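Local coordinates for capsular polysaccharide biosynthesis protein (PDB 4BQN) that binds coenzyme A and probably acts as an acetyltransferase in the biosynthesis of capsular polysaccharide, at residues A[148-159]-A[298-308]. The protein carries 1 engineered substitution. Residues are numbered along the deposited sequence; the frame is centred on the assembly and turned at random. Where two conformers were deposited one is given.
Sequences SLRIDIDEIESW and NRRWVRTALRR
Trp-301 fits as a knob into a hole lined by Leu-149, from the end of helix 142-151, and by Glu-155, Ile-156 and Trp-159 of the next helix; helix segment 300-308 runs nearly antiparallel (154°) to 153-159. With chi1 at 47°, the CG of Trp-301 lies between its backbone N and carbonyl carbon, and the indole reaches across. Ile-156 CG1 sits over one face in a CH-pi contact, 3.5 Å from the five-membered ring centroid. The indole's far edge, led by CH2, meets Trp-159 in an offset edge-to-face pair, planes at 64°. Trp-159 touches the bound coenzyme A, so the pair joins this helix packing to the pocket wall. Arg-299 NE lies 3.4 Å from Trp-159 CH2 and is salt-bridged to Glu-101, outside the segments.

Beside the knob, a salt bridge joins Arg-300 and Glu-155 side-on: NE donates to OE2 (2.7 Å) on the syn side, NH2 to OE1 (2.9 Å) from above the carboxylate plane. At the other end, Arg-308 NH1 donates to Ser-148 OG (3.0 Å) and makes a longer salt bridge (3.6 Å) to Asp-152 OD2. A water bridges the segments, accepting from Ser-148 OG and donating to Asp-152 OD2 and Trp-301 O.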
ATOM      1  N   SER A 148      -1.828  -3.740  23.911  1.00 12.12           N
ATOM      2  CA  SER A 148      -0.388  -3.856  23.676  1.00 11.99           C
ATOM      3  C   SER A 148       0.053  -2.965  22.518  1.00 11.62           C
ATOM      4  O   SER A 148       1.029  -2.225  22.620  1.00 12.91           O
ATOM      5  CB  SER A 148      -0.016  -5.306  23.375  1.00 13.39           C
ATOM      6  OG  SER A 148       1.391  -5.430  23.240  1.00 12.80           O
ATOM      7  N   LEU A 149      -0.680  -3.032  21.407  1.00 11.28           N
ATOM      8  CA  LEU A 149      -0.379  -2.189  20.258  1.00 11.90           C
ATOM      9  C   LEU A 149      -0.464  -0.710  20.625  1.00 12.76           C
ATOM     10  O   LEU A 149       0.360   0.089  20.172  1.00 12.47           O
ATOM     11  CB  LEU A 149      -1.325  -2.515  19.104  1.00 13.02           C
ATOM     12  CG  LEU A 149      -1.244  -3.942  18.562  1.00 12.52           C
ATOM     13  CD1 LEU A 149      -2.333  -4.174  17.516  1.00 15.58           C
ATOM     14  CD2 LEU A 149       0.134  -4.238  17.987  1.00 13.74           C
ATOM     15  N   ARG A 150      -1.445  -0.346  21.454  1.00 10.73           N
ATOM     16  CA  ARG A 150      -1.591   1.053  21.862  0.70 11.41           C
ATOM     17  C   ARG A 150      -0.370   1.509  22.656  1.00 12.23           C
ATOM     18  O   ARG A 150       0.162   2.605  22.413  1.00 12.78           O
ATOM     19  CB  ARG A 150      -2.876   1.286  22.659  0.70 12.05           C
ATOM     20  CG  ARG A 150      -2.960   2.690  23.231  0.70 11.50           C
ATOM     21  CD  ARG A 150      -4.406   3.015  23.523  0.70 12.04           C
ATOM     22  NE  ARG A 150      -4.586   4.423  23.847  0.70 13.56           N
ATOM     23  CZ  ARG A 150      -5.756   5.059  23.798  0.70 13.93           C
ATOM     24  NH1 ARG A 150      -6.860   4.424  23.427  0.70 16.19           N
ATOM     25  NH2 ARG A 150      -5.824   6.341  24.114  0.70 21.68           N
ATOM     26  N   ILE A 151       0.084   0.688  23.591  1.00 11.97           N
ATOM     27  CA  ILE A 151       1.302   1.001  24.332  1.00 12.09           C
ATOM     28  C   ILE A 151       2.482   1.203  23.374  1.00 12.99           C
ATOM     29  O   ILE A 151       3.341   2.072  23.604  1.00 13.88           O
ATOM     30  CB  ILE A 151       1.603  -0.091  25.383  1.00 12.53           C
ATOM     31  CG1 ILE A 151       0.566  -0.004  26.517  1.00 13.74           C
ATOM     32  CG2 ILE A 151       3.021   0.015  25.932  1.00 15.55           C
ATOM     33  CD1 ILE A 151       0.466  -1.242  27.385  1.00 15.70           C
ATOM     34  N   ASP A 152       2.487   0.450  22.272  1.00 11.99           N
ATOM     35  CA  ASP A 152       3.595   0.480  21.321  1.00 11.96           C
ATOM     36  C   ASP A 152       3.377   1.393  20.117  1.00 12.02           C
ATOM     37  O   ASP A 152       4.150   1.314  19.161  1.00 12.32           O
ATOM     38  CB  ASP A 152       3.890  -0.944  20.835  1.00 12.75           C
ATOM     39  CG  ASP A 152       4.464  -1.824  21.928  1.00 13.95           C
ATOM     40  OD1 ASP A 152       4.959  -1.275  22.943  1.00 16.74           O
ATOM     41  OD2 ASP A 152       4.421  -3.070  21.780  1.00 15.75           O
ATOM     42  N   ILE A 153       2.360   2.260  20.137  1.00 11.76           N
ATOM     43  CA  ILE A 153       2.012   3.014  18.927  1.00 12.24           C
ATOM     44  C   ILE A 153       3.161   3.875  18.393  1.00 12.13           C
ATOM     45  O   ILE A 153       3.375   3.927  17.175  1.00 12.47           O
ATOM     46  CB  ILE A 153       0.704   3.813  19.101  1.00 12.56           C
ATOM     47  CG1 ILE A 153       0.220   4.302  17.736  1.00 12.47           C
ATOM     48  CG2 ILE A 153       0.882   4.953  20.114  1.00 14.83           C
ATOM     49  CD1 ILE A 153      -1.174   4.877  17.753  1.00 14.19           C
ATOM     50  N   ASP A 154       3.933   4.508  19.279  1.00 13.03           N
ATOM     51  CA  ASP A 154       5.025   5.352  18.805  1.00 14.14           C
ATOM     52  C   ASP A 154       6.122   4.524  18.143  1.00 13.56           C
ATOM     53  O   ASP A 154       6.709   4.940  17.143  1.00 14.15           O
ATOM     54  CB  ASP A 154       5.618   6.187  19.937  1.00 15.98           C
ATOM     55  CG  ASP A 154       4.671   7.253  20.443  1.00 19.49           C
ATOM     56  OD1 ASP A 154       3.788   7.686  19.684  1.00 27.29           O
ATOM     57  OD2 ASP A 154       4.843   7.688  21.602  1.00 26.78           O
ATOM     58  N   GLU A 155       6.408   3.358  18.710  1.00 12.67           N
ATOM     59  CA  GLU A 155       7.414   2.456  18.141  1.00 12.77           C
ATOM     60  C   GLU A 155       6.961   2.003  16.749  1.00 11.72           C
ATOM     61  O   GLU A 155       7.755   1.952  15.807  1.00 13.01           O
ATOM     62  CB  GLU A 155       7.629   1.247  19.047  1.00 15.53           C
ATOM     63  CG  GLU A 155       8.587   0.201  18.482  1.00 17.08           C
ATOM     64  CD  GLU A 155       8.776  -0.996  19.390  1.00 19.96           C
ATOM     65  OE1 GLU A 155       8.165  -1.040  20.478  1.00 24.24           O
ATOM     66  OE2 GLU A 155       9.557  -1.891  19.012  1.00 24.52           O
ATOM     67  N   ILE A 156       5.685   1.637  16.635  1.00 12.04           N
ATOM     68  CA  ILE A 156       5.129   1.208  15.352  1.00 11.21           C
ATOM     69  C   ILE A 156       5.280   2.317  14.322  1.00 10.98           C
ATOM     70  O   ILE A 156       5.783   2.077  13.228  1.00 11.18           O
ATOM     71  CB  ILE A 156       3.659   0.786  15.501  1.00 10.89           C
ATOM     72  CG1 ILE A 156       3.561  -0.496  16.346  1.00 12.03           C
ATOM     73  CG2 ILE A 156       3.026   0.568  14.131  1.00 13.61           C
ATOM     74  CD1 ILE A 156       2.173  -0.753  16.920  1.00 13.22           C
ATOM     75  N   GLU A 157       4.850   3.535  14.675  1.00 11.05           N
ATOM     76  CA  GLU A 157       4.893   4.655  13.734  1.00 12.24           C
ATOM     77  C   GLU A 157       6.320   5.000  13.335  1.00 12.29           C
ATOM     78  O   GLU A 157       6.579   5.284  12.162  1.00 12.37           O
ATOM     79  CB  GLU A 157       4.197   5.876  14.281  1.00 13.99           C
ATOM     80  CG  GLU A 157       2.700   5.676  14.313  1.00 14.86           C
ATOM     81  CD  GLU A 157       1.932   6.887  14.772  1.00 17.05           C
ATOM     82  OE1 GLU A 157       2.562   7.905  15.138  1.00 20.99           O
ATOM     83  OE2 GLU A 157       0.687   6.812  14.783  1.00 19.72           O
ATOM     84  N   SER A 158       7.243   4.975  14.297  0.55 12.87           N
ATOM     85  CA  SER A 158       8.658   5.264  14.003  0.55 14.30           C
ATOM     86  C   SER A 158       9.205   4.284  12.964  0.55 13.14           C
ATOM     87  O   SER A 158       9.896   4.692  12.030  0.55 13.71           O
ATOM     88  CB  SER A 158       9.518   5.247  15.273  0.55 18.70           C
ATOM     89  OG  SER A 158      10.866   5.582  14.975  0.55 20.34           O
ATOM     90  N   TRP A 159       8.874   3.002  13.115  1.00 12.27           N
ATOM     91  CA  TRP A 159       9.319   1.990  12.178  1.00 12.32           C
ATOM     92  C   TRP A 159       8.680   2.221  10.804  1.00 10.87           C
ATOM     93  O   TRP A 159       9.360   2.131   9.775  1.00 12.56           O
ATOM     94  CB  TRP A 159       9.014   0.593  12.710  1.00 13.32           C
ATOM     95  CG  TRP A 159       9.412  -0.493  11.795  1.00 13.94           C
ATOM     96  CD1 TRP A 159      10.643  -1.088  11.701  1.00 17.90           C
ATOM     97  CD2 TRP A 159       8.565  -1.161  10.846  1.00 13.30           C
ATOM     98  NE1 TRP A 159      10.617  -2.068  10.731  1.00 19.11           N
ATOM     99  CE2 TRP A 159       9.352  -2.139  10.200  1.00 18.23           C
ATOM    100  CE3 TRP A 159       7.217  -1.025  10.485  1.00 15.46           C
ATOM    101  CZ2 TRP A 159       8.835  -2.986   9.202  1.00 20.00           C
ATOM    102  CZ3 TRP A 159       6.699  -1.870   9.493  1.00 20.11           C
ATOM    103  CH2 TRP A 159       7.514  -2.831   8.860  1.00 22.07           C
ATOM    104  N   ASN A 298      11.357  -8.062  12.095  1.00 15.55           N
ATOM    105  CA  ASN A 298      11.652  -6.636  12.236  1.00 16.34           C
ATOM    106  C   ASN A 298      10.473  -5.844  12.779  1.00 14.76           C
ATOM    107  O   ASN A 298      10.434  -4.616  12.668  1.00 17.24           O
ATOM    108  CB  ASN A 298      12.125  -6.060  10.896  1.00 23.06           C
ATOM    109  CG  ASN A 298      13.332  -6.792  10.342  1.00 29.62           C
ATOM    110  OD1 ASN A 298      13.269  -7.403   9.274  1.00 41.79           O
ATOM    111  ND2 ASN A 298      14.433  -6.752  11.079  1.00 36.15           N
ATOM    112  N   ARG A 299       9.531  -6.553  13.401  1.00 12.93           N
ATOM    113  CA  ARG A 299       8.322  -5.921  13.938  1.00 12.31           C
ATOM    114  C   ARG A 299       8.126  -6.373  15.383  1.00 13.13           C
ATOM    115  O   ARG A 299       7.319  -7.264  15.661  1.00 15.21           O
ATOM    116  CB  ARG A 299       7.096  -6.276  13.082  1.00 12.80           C
ATOM    117  CG  ARG A 299       7.184  -5.805  11.628  1.00 11.36           C
ATOM    118  CD  ARG A 299       5.963  -6.264  10.849  1.00 10.96           C
ATOM    119  NE  ARG A 299       5.901  -5.773   9.466  1.00 11.00           N
ATOM    120  CZ  ARG A 299       6.521  -6.333   8.431  1.00 11.10           C
ATOM    121  NH1 ARG A 299       7.317  -7.391   8.593  1.00 12.89           N
ATOM    122  NH2 ARG A 299       6.356  -5.819   7.222  1.00 12.27           N
ATOM    123  N   ARG A 300       8.890  -5.769  16.295  1.00 14.03           N
ATOM    124  CA  ARG A 300       8.950  -6.211  17.693  1.00 16.52           C
ATOM    125  C   ARG A 300       7.575  -6.290  18.350  1.00 15.21           C
ATOM    126  O   ARG A 300       7.311  -7.174  19.181  1.00 18.21           O
ATOM    127  CB  ARG A 300       9.857  -5.255  18.494  1.00 19.22           C
ATOM    128  CG  ARG A 300      10.275  -5.752  19.869  1.00 24.79           C
ATOM    129  CD  ARG A 300      11.303  -4.827  20.505  1.00 25.91           C
ATOM    130  NE  ARG A 300      10.685  -3.558  20.882  1.00 24.50           N
ATOM    131  CZ  ARG A 300      10.951  -2.901  22.008  1.00 36.41           C
ATOM    132  NH1 ARG A 300      11.828  -3.388  22.882  1.00 46.14           N
ATOM    133  NH2 ARG A 300      10.332  -1.757  22.265  1.00 38.72           N
ATOM    134  N   TRP A 301       6.703  -5.357  17.986  1.00 14.01           N
ATOM    135  CA  TRP A 301       5.385  -5.237  18.619  1.00 13.54           C
ATOM    136  C   TRP A 301       4.490  -6.442  18.351  1.00 12.55           C
ATOM    137  O   TRP A 301       3.570  -6.697  19.120  1.00 13.41           O
ATOM    138  CB  TRP A 301       4.658  -3.962  18.180  1.00 14.22           C
ATOM    139  CG  TRP A 301       4.709  -3.767  16.693  1.00 12.79           C
ATOM    140  CD1 TRP A 301       3.764  -4.117  15.782  1.00 13.72           C
ATOM    141  CD2 TRP A 301       5.788  -3.180  15.956  1.00 14.26           C
ATOM    142  NE1 TRP A 301       4.191  -3.791  14.503  1.00 13.87           N
ATOM    143  CE2 TRP A 301       5.433  -3.213  14.588  1.00 14.57           C
ATOM    144  CE3 TRP A 301       7.033  -2.641  16.326  1.00 16.75           C
ATOM    145  CZ2 TRP A 301       6.273  -2.710  13.584  1.00 14.76           C
ATOM    146  CZ3 TRP A 301       7.865  -2.155  15.333  1.00 17.59           C
ATOM    147  CH2 TRP A 301       7.486  -2.201  13.976  1.00 16.40           C
ATOM    148  N   VAL A 302       4.742  -7.182  17.268  1.00 13.77           N
ATOM    149  CA  VAL A 302       3.955  -8.363  16.955  0.70 13.79           C
ATOM    150  C   VAL A 302       4.188  -9.486  17.992  1.00 14.26           C
ATOM    151  O   VAL A 302       3.249 -10.021  18.582  1.00 15.46           O
ATOM    152  CB  VAL A 302       4.272  -8.837  15.524  0.70 15.85           C
ATOM    153  CG1 VAL A 302       3.484 -10.082  15.198  0.70 18.32           C
ATOM    154  CG2 VAL A 302       3.946  -7.740  14.516  0.70 20.24           C
ATOM    155  N   ARG A 303       5.457  -9.847  18.223  1.00 15.25           N
ATOM    156  CA  ARG A 303       5.725 -10.866  19.256  1.00 16.17           C
ATOM    157  C   ARG A 303       5.361 -10.359  20.647  1.00 15.10           C
ATOM    158  O   ARG A 303       4.928 -11.134  21.495  1.00 17.96           O
ATOM    159  CB  ARG A 303       7.166 -11.380  19.251  1.00 18.99           C
ATOM    160  CG  ARG A 303       7.455 -12.407  18.166  1.00 22.15           C
ATOM    161  CD  ARG A 303       8.819 -13.059  18.348  1.00 26.51           C
ATOM    162  NE  ARG A 303       9.311 -13.623  17.087  1.00 27.02           N
ATOM    163  CZ  ARG A 303       8.986 -14.824  16.620  1.00 25.34           C
ATOM    164  NH1 ARG A 303       8.152 -15.611  17.305  1.00 30.10           N
ATOM    165  NH2 ARG A 303       9.485 -15.233  15.460  1.00 25.82           N
ATOM    166  N   THR A 304       5.534  -9.056  20.880  1.00 14.54           N
ATOM    167  CA  THR A 304       5.169  -8.469  22.162  1.00 14.48           C
ATOM    168  C   THR A 304       3.671  -8.599  22.422  1.00 12.75           C
ATOM    169  O   THR A 304       3.269  -8.979  23.528  1.00 14.48           O
ATOM    170  CB  THR A 304       5.609  -7.002  22.240  1.00 15.73           C
ATOM    171  OG1 THR A 304       7.035  -6.960  22.256  1.00 21.53           O
ATOM    172  CG2 THR A 304       5.080  -6.325  23.497  1.00 16.16           C
ATOM    173  N   ALA A 305       2.843  -8.295  21.419  1.00 13.45           N
ATOM    174  CA  ALA A 305       1.393  -8.432  21.565  1.00 13.15           C
ATOM    175  C   ALA A 305       0.996  -9.890  21.821  1.00 13.63           C
ATOM    176  O   ALA A 305       0.154 -10.159  22.678  1.00 15.24           O
ATOM    177  CB  ALA A 305       0.671  -7.889  20.344  1.00 15.05           C
ATOM    178  N   LEU A 306       1.621 -10.823  21.094  1.00 14.60           N
ATOM    179  CA  LEU A 306       1.311 -12.235  21.259  1.00 16.51           C
ATOM    180  C   LEU A 306       1.638 -12.683  22.694  1.00 15.28           C
ATOM    181  O   LEU A 306       0.850 -13.400  23.322  1.00 20.42           O
ATOM    182  CB  LEU A 306       2.076 -13.071  20.233  1.00 21.79           C
ATOM    183  CG  LEU A 306       1.592 -14.484  19.919  1.00 24.06           C
ATOM    184  CD1 LEU A 306       0.235 -14.450  19.227  1.00 28.23           C
ATOM    185  CD2 LEU A 306       2.635 -15.201  19.075  1.00 26.72           C
ATOM    186  N   ARG A 307       2.799 -12.246  23.199  1.00 15.84           N
ATOM    187  CA  ARG A 307       3.250 -12.599  24.546  0.60 17.66           C
ATOM    188  C   ARG A 307       2.341 -11.986  25.614  1.00 17.48           C
ATOM    189  O   ARG A 307       1.896 -12.672  26.541  1.00 20.05           O
ATOM    190  CB  ARG A 307       4.712 -12.169  24.761  0.60 18.96           C
ATOM    191  CG  ARG A 307       5.190 -12.270  26.202  0.60 19.83           C
ATOM    192  CD  ARG A 307       6.611 -11.760  26.397  0.60 27.84           C
ATOM    193  NE  ARG A 307       6.777 -10.346  26.045  0.60 31.33           N
ATOM    194  CZ  ARG A 307       6.376  -9.315  26.788  0.60 40.24           C
ATOM    195  NH1 ARG A 307       5.756  -9.502  27.951  0.60 37.72           N
ATOM    196  NH2 ARG A 307       6.592  -8.081  26.357  0.60 40.40           N
ATOM    197  N   ARG A 308       2.073 -10.688  25.491  1.00 16.45           N
ATOM    198  CA  ARG A 308       1.251 -10.008  26.483  1.00 17.87           C
ATOM    199  C   ARG A 308      -0.162 -10.578  26.569  1.00 17.49           C
ATOM    200  O   ARG A 308      -0.708 -10.712  27.661  1.00 19.95           O
ATOM    201  CB  ARG A 308       1.188  -8.513  26.213  1.00 16.87           C
ATOM    202  CG  ARG A 308       2.468  -7.789  26.579  1.00 15.67           C
ATOM    203  CD  ARG A 308       2.386  -6.348  26.166  1.00 15.89           C
ATOM    204  NE  ARG A 308       3.569  -5.603  26.562  1.00 15.70           N
ATOM    205  CZ  ARG A 308       3.929  -4.439  26.040  1.00 15.53           C
ATOM    206  NH1 ARG A 308       3.227  -3.891  25.046  1.00 16.12           N
ATOM    207  NH2 ARG A 308       5.019  -3.836  26.496  1.00 18.38           N
TER
HETATM  208  O   HOH W   1       2.434  -4.671  20.895  1.00 14.03           O
HETATM  209  O   HOH W   2       7.030  -3.735  21.244  1.00 21.30           O
HETATM  210  O   HOH W   3       6.160  -1.717  25.243  1.00 24.11           O